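Local structure of colicin-B (Escherichia coli, 1RH1) at residues 363-366 against 367-370; 420-423 against 424-428; 394-397 against 398-401. The protein kills Escherichia coli and closely related bacteria by forming a channel that depolarises the cytoplasmic membrane and dissipates cellular energy. All coordinates share one frame; numbering follows the deposited sequence.

Contact 1 of 3, residues 363-366 against 367-370; sequences IRSY and DDAM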
ATOM      1  N   ILE A 363       0.657   1.388 -25.719  1.00  2.00           N
ATOM      2  CA  ILE A 363       0.391   2.087 -26.984  1.00  3.43           C
ATOM      3  C   ILE A 363      -0.020   1.100 -28.056  1.00  3.24           C
ATOM      4  O   ILE A 363       0.220  -0.096 -27.888  1.00  4.88           O
ATOM      5  CB  ILE A 363       1.605   2.901 -27.585  1.00  4.99           C
ATOM      6  CG1 ILE A 363       2.863   2.079 -27.671  1.00  3.51           C
ATOM      7  CG2 ILE A 363       1.857   4.124 -26.721  1.00  5.13           C
ATOM      8  CD1 ILE A 363       3.936   2.871 -28.395  1.00  2.00           C
ATOM      9  N   ARG A 364      -0.665   1.554 -29.138  1.00  2.00           N
ATOM     10  CA  ARG A 364      -1.058   0.657 -30.211  1.00  2.00           C
ATOM     11  C   ARG A 364       0.132   0.014 -30.900  1.00  3.37           C
ATOM     12  O   ARG A 364       1.277   0.421 -30.703  1.00  4.57           O
ATOM     13  CB  ARG A 364      -1.872   1.376 -31.266  1.00  2.00           C
ATOM     14  CG  ARG A 364      -3.296   1.735 -30.845  1.00  2.00           C
ATOM     15  CD  ARG A 364      -4.247   1.407 -31.995  1.00  2.00           C
ATOM     16  NE  ARG A 364      -3.914   2.207 -33.148  1.00  2.00           N
ATOM     17  CZ  ARG A 364      -4.433   2.047 -34.358  1.00  2.21           C
ATOM     18  NH1 ARG A 364      -5.328   1.100 -34.641  1.00  2.39           N
ATOM     19  NH2 ARG A 364      -4.066   2.912 -35.290  1.00  2.09           N
ATOM     20  N   SER A 365      -0.094  -1.041 -31.678  1.00  7.63           N
ATOM     21  CA  SER A 365       1.033  -1.665 -32.332  1.00  8.06           C
ATOM     22  C   SER A 365       1.531  -0.777 -33.452  1.00  8.94           C
ATOM     23  O   SER A 365       0.809   0.058 -33.982  1.00 11.58           O
ATOM     24  CB  SER A 365       0.641  -2.988 -32.931  1.00  7.54           C
ATOM     25  OG  SER A 365      -0.038  -2.809 -34.172  1.00  8.54           O
ATOM     26  N   TYR A 366       2.792  -1.021 -33.763  1.00  9.36           N
ATOM     27  CA  TYR A 366       3.557  -0.495 -34.886  1.00 12.30           C
ATOM     28  C   TYR A 366       2.778  -0.633 -36.186  1.00 13.81           C
ATOM     29  O   TYR A 366       2.573   0.369 -36.859  1.00 11.68           O
ATOM     30  CB  TYR A 366       4.888  -1.267 -35.013  1.00 24.02           C
ATOM     31  CG  TYR A 366       4.954  -2.539 -34.127  1.00 34.21           C
ATOM     32  CD1 TYR A 366       4.230  -3.715 -34.436  1.00 35.13           C
ATOM     33  CD2 TYR A 366       5.680  -2.478 -32.926  1.00 36.40           C
ATOM     34  CE1 TYR A 366       4.229  -4.798 -33.544  1.00 40.52           C
ATOM     35  CE2 TYR A 366       5.683  -3.551 -32.031  1.00 41.32           C
ATOM     36  CZ  TYR A 366       4.956  -4.706 -32.338  1.00 42.55           C
ATOM     37  OH  TYR A 366       4.957  -5.749 -31.416  1.00 44.96           O
ATOM     38  N   ASP A 367       2.290  -1.842 -36.534  1.00 13.64           N
ATOM     39  CA  ASP A 367       1.558  -2.096 -37.777  1.00 14.88           C
ATOM     40  C   ASP A 367       0.185  -1.429 -37.742  1.00 15.49           C
ATOM     41  O   ASP A 367      -0.292  -1.015 -38.801  1.00 17.70           O
ATOM     42  CB  ASP A 367       1.392  -3.628 -38.031  1.00 16.05           C
ATOM     43  CG  ASP A 367       2.660  -4.483 -38.305  1.00 24.58           C
ATOM     44  OD1 ASP A 367       2.752  -5.186 -39.320  1.00 21.56           O
ATOM     45  OD2 ASP A 367       3.568  -4.482 -37.478  1.00 25.92           O
ATOM     46  N   ASP A 368      -0.455  -1.254 -36.566  1.00 16.24           N
ATOM     47  CA  ASP A 368      -1.747  -0.577 -36.439  1.00 11.00           C
ATOM     48  C   ASP A 368      -1.648   0.923 -36.542  1.00 12.17           C
ATOM     49  O   ASP A 368      -2.483   1.536 -37.193  1.00  7.97           O
ATOM     50  CB  ASP A 368      -2.397  -0.881 -35.117  1.00 15.20           C
ATOM     51  CG  ASP A 368      -2.962  -2.289 -34.941  1.00 21.74           C
ATOM     52  OD1 ASP A 368      -3.623  -2.527 -33.930  1.00 24.20           O
ATOM     53  OD2 ASP A 368      -2.756  -3.158 -35.788  1.00 26.79           O
ATOM     54  N   ALA A 369      -0.646   1.527 -35.880  1.00 11.65           N
ATOM     55  CA  ALA A 369      -0.366   2.970 -35.936  1.00  9.60           C
ATOM     56  C   ALA A 369       0.023   3.397 -37.332  1.00 10.17           C
ATOM     57  O   ALA A 369      -0.520   4.367 -37.849  1.00 12.12           O
ATOM     58  CB  ALA A 369       0.804   3.408 -35.045  1.00  7.67           C
ATOM     59  N   MET A 370       0.934   2.664 -37.972  1.00  9.49           N
ATOM     60  CA  MET A 370       1.330   2.982 -39.330  1.00  6.68           C
ATOM     61  C   MET A 370       0.226   2.727 -40.322  1.00  5.36           C
ATOM     62  O   MET A 370       0.289   3.253 -41.418  1.00  3.01           O
ATOM     63  CB  MET A 370       2.545   2.181 -39.740  1.00  6.25           C
ATOM     64  CG  MET A 370       3.829   2.769 -39.175  1.00  5.33           C
ATOM     65  SD  MET A 370       4.215   4.418 -39.770  1.00  2.00           S
ATOM     66  CE  MET A 370       4.260   4.064 -41.494  1.00  2.00           C
TER
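Ser365 meets Asp368 at the start of helix 366-376. Its OG accepts the backbone N-H of Asp368, N to OG 2.9 Å, with an angle of 150° at the hydrogen: Ser365 is the N-cap, and its side chain takes up an amide of the first turn. With chi1 at 79°, OG sits between the backbone N and the carbonyl carbon, turned in toward that amide. Beside this cap, Ala369 N bonds to Ser365 O at 2.8 Å and Met370 N to Tyr366 O at 3.0 Å, opening the regular backbone ladder. Arg364 comes across Asp368 at about a right angle and sets one guanidinium face against Asp368 CB, which lies 3.5 Å from the plane, offset toward the rim of the group. Asp368 OD1 lies well out of that plane, 4.1 Å from Arg364 NH1, so the opposite charges probably attract without a directed bond. What positions the guanidinium is mainly the bond from Arg364 NE to Ala495 O, with a weak one from NH2 to Ser372 OG. Arg364 thus joins the residue before the cap to the end of helix 479-495, while Ile363, Tyr366 and Met370 rest their side chains on helix 441-452.

Contact 2 of 3, residues 420-423 against 424-428; sequences YAIK and ANNIR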
ATOM      1  N   TYR A 420      17.214  10.740 -22.503  1.00  5.69           N
ATOM      2  CA  TYR A 420      16.070  11.285 -23.175  1.00  3.00           C
ATOM      3  C   TYR A 420      16.507  12.324 -24.139  1.00  3.59           C
ATOM      4  O   TYR A 420      15.769  12.525 -25.094  1.00  5.72           O
ATOM      5  CB  TYR A 420      15.112  11.934 -22.210  1.00  2.00           C
ATOM      6  CG  TYR A 420      14.313  10.898 -21.442  1.00  4.49           C
ATOM      7  CD1 TYR A 420      14.899  10.181 -20.401  1.00  3.66           C
ATOM      8  CD2 TYR A 420      12.995  10.657 -21.803  1.00  2.00           C
ATOM      9  CE1 TYR A 420      14.170   9.220 -19.727  1.00  2.25           C
ATOM     10  CE2 TYR A 420      12.261   9.695 -21.124  1.00  2.45           C
ATOM     11  CZ  TYR A 420      12.854   8.986 -20.086  1.00  2.51           C
ATOM     12  OH  TYR A 420      12.113   8.064 -19.373  1.00  7.09           O
ATOM     13  N   ALA A 421      17.649  12.999 -23.949  1.00  2.00           N
ATOM     14  CA  ALA A 421      18.088  13.967 -24.941  1.00  2.00           C
ATOM     15  C   ALA A 421      18.325  13.313 -26.294  1.00  3.56           C
ATOM     16  O   ALA A 421      18.005  13.877 -27.335  1.00  6.36           O
ATOM     17  CB  ALA A 421      19.362  14.596 -24.502  1.00  5.64           C
ATOM     18  N   ILE A 422      18.820  12.070 -26.202  1.00  3.30           N
ATOM     19  CA  ILE A 422      19.099  11.149 -27.287  1.00  2.00           C
ATOM     20  C   ILE A 422      17.816  10.776 -27.978  1.00  5.65           C
ATOM     21  O   ILE A 422      17.776  10.789 -29.210  1.00  8.76           O
ATOM     22  CB  ILE A 422      19.771   9.886 -26.739  1.00  2.00           C
ATOM     23  CG1 ILE A 422      21.124  10.257 -26.171  1.00  4.42           C
ATOM     24  CG2 ILE A 422      19.948   8.859 -27.813  1.00  2.00           C
ATOM     25  CD1 ILE A 422      21.916   9.123 -25.492  1.00  4.45           C
ATOM     26  N   LYS A 423      16.776  10.449 -27.204  1.00  5.24           N
ATOM     27  CA  LYS A 423      15.490  10.055 -27.779  1.00  3.81           C
ATOM     28  C   LYS A 423      14.796  11.220 -28.446  1.00  3.18           C
ATOM     29  O   LYS A 423      14.291  11.104 -29.564  1.00  2.00           O
ATOM     30  CB  LYS A 423      14.599   9.479 -26.697  1.00  2.52           C
ATOM     31  CG  LYS A 423      15.283   8.272 -26.075  1.00  7.82           C
ATOM     32  CD  LYS A 423      14.328   7.472 -25.225  1.00  9.39           C
ATOM     33  CE  LYS A 423      14.945   6.132 -24.822  1.00  9.45           C
ATOM     34  NZ  LYS A 423      15.865   6.275 -23.712  1.00 12.01           N
ATOM     35  N   ALA A 424      14.870  12.367 -27.761  1.00  2.00           N
ATOM     36  CA  ALA A 424      14.338  13.620 -28.264  1.00  3.81           C
ATOM     37  C   ALA A 424      15.058  14.050 -29.538  1.00  3.10           C
ATOM     38  O   ALA A 424      14.413  14.574 -30.439  1.00  6.93           O
ATOM     39  CB  ALA A 424      14.505  14.707 -27.233  1.00  2.61           C
ATOM     40  N   ASN A 425      16.366  13.814 -29.684  1.00  3.52           N
ATOM     41  CA  ASN A 425      17.074  14.105 -30.928  1.00  2.98           C
ATOM     42  C   ASN A 425      16.664  13.151 -32.043  1.00  6.13           C
ATOM     43  O   ASN A 425      16.646  13.515 -33.233  1.00  6.32           O
ATOM     44  CB  ASN A 425      18.566  13.994 -30.696  1.00  3.12           C
ATOM     45  CG  ASN A 425      19.446  14.201 -31.919  1.00  2.00           C
ATOM     46  OD1 ASN A 425      20.175  13.295 -32.306  1.00  4.78           O
ATOM     47  ND2 ASN A 425      19.418  15.362 -32.566  1.00  2.00           N
ATOM     48  N   ASN A 426      16.322  11.906 -31.686  1.00  5.42           N
ATOM     49  CA  ASN A 426      15.888  11.020 -32.736  1.00  5.26           C
ATOM     50  C   ASN A 426      14.537  11.438 -33.243  1.00  5.93           C
ATOM     51  O   ASN A 426      14.389  11.485 -34.454  1.00  6.91           O
ATOM     52  CB  ASN A 426      15.828   9.603 -32.251  1.00  4.95           C
ATOM     53  CG  ASN A 426      17.215   9.057 -32.002  1.00  2.00           C
ATOM     54  OD1 ASN A 426      17.443   8.467 -30.958  1.00  2.00           O
ATOM     55  ND2 ASN A 426      18.166   9.238 -32.920  1.00  2.00           N
ATOM     56  N   ILE A 427      13.589  11.836 -32.384  1.00  4.16           N
ATOM     57  CA  ILE A 427      12.283  12.304 -32.842  1.00  3.96           C
ATOM     58  C   ILE A 427      12.451  13.463 -33.807  1.00  2.00           C
ATOM     59  O   ILE A 427      11.783  13.531 -34.828  1.00  2.00           O
ATOM     60  CB  ILE A 427      11.421  12.749 -31.647  1.00  4.57           C
ATOM     61  CG1 ILE A 427      11.231  11.623 -30.626  1.00  3.89           C
ATOM     62  CG2 ILE A 427      10.060  13.148 -32.184  1.00  2.00           C
ATOM     63  CD1 ILE A 427      10.539  10.376 -31.198  1.00  2.00           C
ATOM     64  N   ARG A 428      13.435  14.308 -33.503  1.00  2.00           N
ATOM     65  CA  ARG A 428      13.761  15.460 -34.321  1.00  3.11           C
ATOM     66  C   ARG A 428      14.240  15.042 -35.698  1.00  3.51           C
ATOM     67  O   ARG A 428      13.548  15.330 -36.669  1.00  2.00           O
ATOM     68  CB  ARG A 428      14.816  16.290 -33.607  1.00  2.00           C
ATOM     69  CG  ARG A 428      15.226  17.536 -34.350  1.00  2.00           C
ATOM     70  CD  ARG A 428      16.612  17.436 -34.989  1.00  2.00           C
ATOM     71  NE  ARG A 428      17.638  17.352 -33.969  1.00  2.00           N
ATOM     72  CZ  ARG A 428      18.013  18.399 -33.233  1.00  2.00           C
ATOM     73  NH1 ARG A 428      17.450  19.592 -33.437  1.00  2.00           N
ATOM     74  NH2 ARG A 428      18.887  18.228 -32.230  1.00  2.00           N
TER
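Lys423 and Ala424, neighbours in the first turns of helix 420-435, have the most surface buried here, and it is mainly their backbones that join the two halves. Lys423 O receives the N-H of Ile427 at 3.0 Å, with an angle of 160° at the hydrogen. Ile427 also brings CG1 to 3.3 Å from Lys423 O: at chi1 -58° this branch stands beside its own backbone N and so comes close to the oxygen that the N-H is using. The Lys423 side chain meets the following residues only at CB. It leaves away from them, runs extended and bends at the last torsion, where NZ makes a weak hydrogen bond to Asp419 O; along its way it packs on Trp450 of helix 441-452.

Ala424 is gripped in the same manner nearly one turn earlier. Its N bonds to Tyr420 O at 2.8 Å, and its methyl CB lies 3.3 Å from that same oxygen. Between these two rungs come Asn425 N to Ala421 O and Asn426 N to Ile422 O, the latter 3.1 Å long, both more bent than the bonds of Ala424 and Ile427. Ile422 is the third large contributor; its side chain runs alongside that of Asn426, both pointing the same way.

The chemistry differs round the helix: Tyr420 and Ile427 turn apolar groups onto helix 457-472, whereas Ile422 is exposed and Asn426 lies by Glu446 of helix 441-452. Polar backbone atoms in this partly buried turn are satisfied chiefly by the helix's own i to i+4 bonds.

Contact 3 of 3, residues 394-397 against 398-401; sequences NAWK and AFNA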
ATOM      1  N   ASN A 394      13.556  23.204 -41.166  1.00  3.81           N
ATOM      2  CA  ASN A 394      14.472  24.134 -40.520  1.00  2.24           C
ATOM      3  C   ASN A 394      14.156  24.485 -39.066  1.00  4.68           C
ATOM      4  O   ASN A 394      15.042  24.801 -38.267  1.00  2.00           O
ATOM      5  CB  ASN A 394      14.516  25.393 -41.328  1.00  2.00           C
ATOM      6  CG  ASN A 394      15.325  25.287 -42.607  1.00  3.18           C
ATOM      7  OD1 ASN A 394      14.966  25.888 -43.617  1.00  2.00           O
ATOM      8  ND2 ASN A 394      16.437  24.555 -42.622  1.00  6.57           N
ATOM      9  N   ALA A 395      12.873  24.414 -38.703  1.00  2.00           N
ATOM     10  CA  ALA A 395      12.440  24.603 -37.331  1.00  3.56           C
ATOM     11  C   ALA A 395      12.850  23.419 -36.474  1.00  3.24           C
ATOM     12  O   ALA A 395      13.224  23.592 -35.313  1.00  5.89           O
ATOM     13  CB  ALA A 395      10.938  24.738 -37.279  1.00  6.61           C
ATOM     14  N   TRP A 396      12.793  22.203 -37.017  1.00  2.00           N
ATOM     15  CA  TRP A 396      13.308  21.075 -36.281  1.00  2.00           C
ATOM     16  C   TRP A 396      14.833  21.099 -36.190  1.00  2.87           C
ATOM     17  O   TRP A 396      15.379  20.784 -35.141  1.00  3.91           O
ATOM     18  CB  TRP A 396      12.801  19.834 -36.952  1.00  2.00           C
ATOM     19  CG  TRP A 396      11.412  19.441 -36.471  1.00  2.00           C
ATOM     20  CD1 TRP A 396      10.339  19.445 -37.312  1.00  2.00           C
ATOM     21  CD2 TRP A 396      11.103  19.030 -35.204  1.00  2.00           C
ATOM     22  NE1 TRP A 396       9.341  19.028 -36.587  1.00  2.00           N
ATOM     23  CE2 TRP A 396       9.750  18.770 -35.337  1.00  2.00           C
ATOM     24  CE3 TRP A 396      11.744  18.835 -33.976  1.00  2.00           C
ATOM     25  CZ2 TRP A 396       9.022  18.309 -34.245  1.00  2.00           C
ATOM     26  CZ3 TRP A 396      11.014  18.374 -32.883  1.00  2.00           C
ATOM     27  CH2 TRP A 396       9.655  18.106 -33.018  1.00  2.00           C
ATOM     28  N   LYS A 397      15.578  21.537 -37.216  1.00  2.00           N
ATOM     29  CA  LYS A 397      17.034  21.635 -37.192  1.00  2.00           C
ATOM     30  C   LYS A 397      17.571  22.530 -36.104  1.00  2.00           C
ATOM     31  O   LYS A 397      18.710  22.397 -35.694  1.00  2.00           O
ATOM     32  CB  LYS A 397      17.558  22.181 -38.476  1.00  2.00           C
ATOM     33  CG  LYS A 397      17.272  21.298 -39.645  1.00  2.00           C
ATOM     34  CD  LYS A 397      18.049  21.902 -40.779  1.00  3.10           C
ATOM     35  CE  LYS A 397      18.584  20.791 -41.655  1.00  4.06           C
ATOM     36  NZ  LYS A 397      19.568  20.016 -40.928  1.00  3.86           N
ATOM     37  N   ALA A 398      16.769  23.482 -35.637  1.00  4.06           N
ATOM     38  CA  ALA A 398      17.171  24.390 -34.584  1.00  2.00           C
ATOM     39  C   ALA A 398      16.634  24.002 -33.212  1.00  5.29           C
ATOM     40  O   ALA A 398      17.036  24.553 -32.179  1.00  6.49           O
ATOM     41  CB  ALA A 398      16.695  25.765 -34.939  1.00  2.00           C
ATOM     42  N   PHE A 399      15.730  23.016 -33.167  1.00  4.17           N
ATOM     43  CA  PHE A 399      15.213  22.487 -31.921  1.00  2.00           C
ATOM     44  C   PHE A 399      16.351  22.055 -31.010  1.00  2.00           C
ATOM     45  O   PHE A 399      17.357  21.519 -31.450  1.00  2.00           O
ATOM     46  CB  PHE A 399      14.301  21.331 -32.283  1.00  2.00           C
ATOM     47  CG  PHE A 399      13.693  20.569 -31.127  1.00  2.00           C
ATOM     48  CD1 PHE A 399      12.520  21.029 -30.546  1.00  2.00           C
ATOM     49  CD2 PHE A 399      14.306  19.408 -30.664  1.00  2.27           C
ATOM     50  CE1 PHE A 399      11.957  20.324 -29.498  1.00  2.04           C
ATOM     51  CE2 PHE A 399      13.739  18.701 -29.611  1.00  4.10           C
ATOM     52  CZ  PHE A 399      12.563  19.161 -29.030  1.00  6.86           C
ATOM     53  N   ASN A 400      16.258  22.379 -29.735  1.00  2.81           N
ATOM     54  CA  ASN A 400      17.249  21.990 -28.753  1.00  2.99           C
ATOM     55  C   ASN A 400      16.738  20.697 -28.152  1.00  4.36           C
ATOM     56  O   ASN A 400      15.924  20.650 -27.238  1.00  8.82           O
ATOM     57  CB  ASN A 400      17.371  23.073 -27.696  1.00  2.00           C
ATOM     58  CG  ASN A 400      18.442  22.880 -26.643  1.00  2.00           C
ATOM     59  OD1 ASN A 400      18.842  23.828 -25.973  1.00  2.58           O
ATOM     60  ND2 ASN A 400      18.945  21.675 -26.436  1.00  5.17           N
ATOM     61  N   ALA A 401      17.213  19.606 -28.737  1.00  8.62           N
ATOM     62  CA  ALA A 401      16.915  18.281 -28.254  1.00  6.26           C
ATOM     63  C   ALA A 401      17.446  18.164 -26.846  1.00  7.97           C
ATOM     64  O   ALA A 401      16.717  17.643 -26.014  1.00 14.04           O
ATOM     65  CB  ALA A 401      17.598  17.259 -29.108  1.00  9.66           C
TER
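Trp396 and Phe399 form an edge-to-face aromatic pair where helix 386-398 runs out into the short link to helix 401-406, within the helical pore-forming domain of a channel-forming colicin. The edge of the indole six-membered ring is directed at the face of the phenyl group, with centroids 5.0 Å apart and planes at 55°, a tilted version of the T-shape. Trp396 CZ3 comes closest, with CE3 beside it: CZ3 stands 3.8 Å above the Phe399 plane, over the ring centre. The two side chains lie side by side and point the same way. Phe399 reaches this place with CG opposite its backbone N (chi1 177°), a setting that helps turn the phenyl face to the indole edge.

Packing continues beyond the pair. Trp396 touches Ser431 and Ile432 of helix 420-435 and meets Phe475 in a further edge-to-face contact, while both Trp396 and Phe399 reach Ala471 of helix 457-472, so the aromatic pair lies against the helices behind it.

The backbone bonds show the helix coming to its end. Ala398 N to Asn394 O is weak at 3.4 Å, and Phe399 N to Ala395 O is weak as well. Phe399 N has a shorter bond to Trp396 O, 3.0 Å, an i to i+3 link in which the donor stands far above the carbonyl plane, 65° out of it. The chain then extends through Phe399 to Asn400, the N-cap residue of the next helix. Both ends of this turn are held from outside by a single side-chain nitrogen, since NH1 of Arg428 donates to Trp396 O and also to Phe399 O.

Overall arrangement
All three contacts lie in the pore-forming domain, on the same side of the chain's centre, and follow one another as contact 1, contact 3 and contact 2. Contact 1 opens helix 366-376, contact 3 ends the next helix, 386-398, and contact 2 belongs to helix 420-435. Contacts 2 and 3 touch, their centres 11 Å apart: Arg428 links them, and Ala401 packs on Asn425. Contact 1 stands apart, its centre 20 Å from that of contact 2 and 26 Å from that of contact 3. Contacts 1 and 2 share helix 441-452 as a neighbour, while contacts 2 and 3 share helix 457-472, so the three turns are parts of one compact helical domain, the part of the toxin that carries its channel-forming activity.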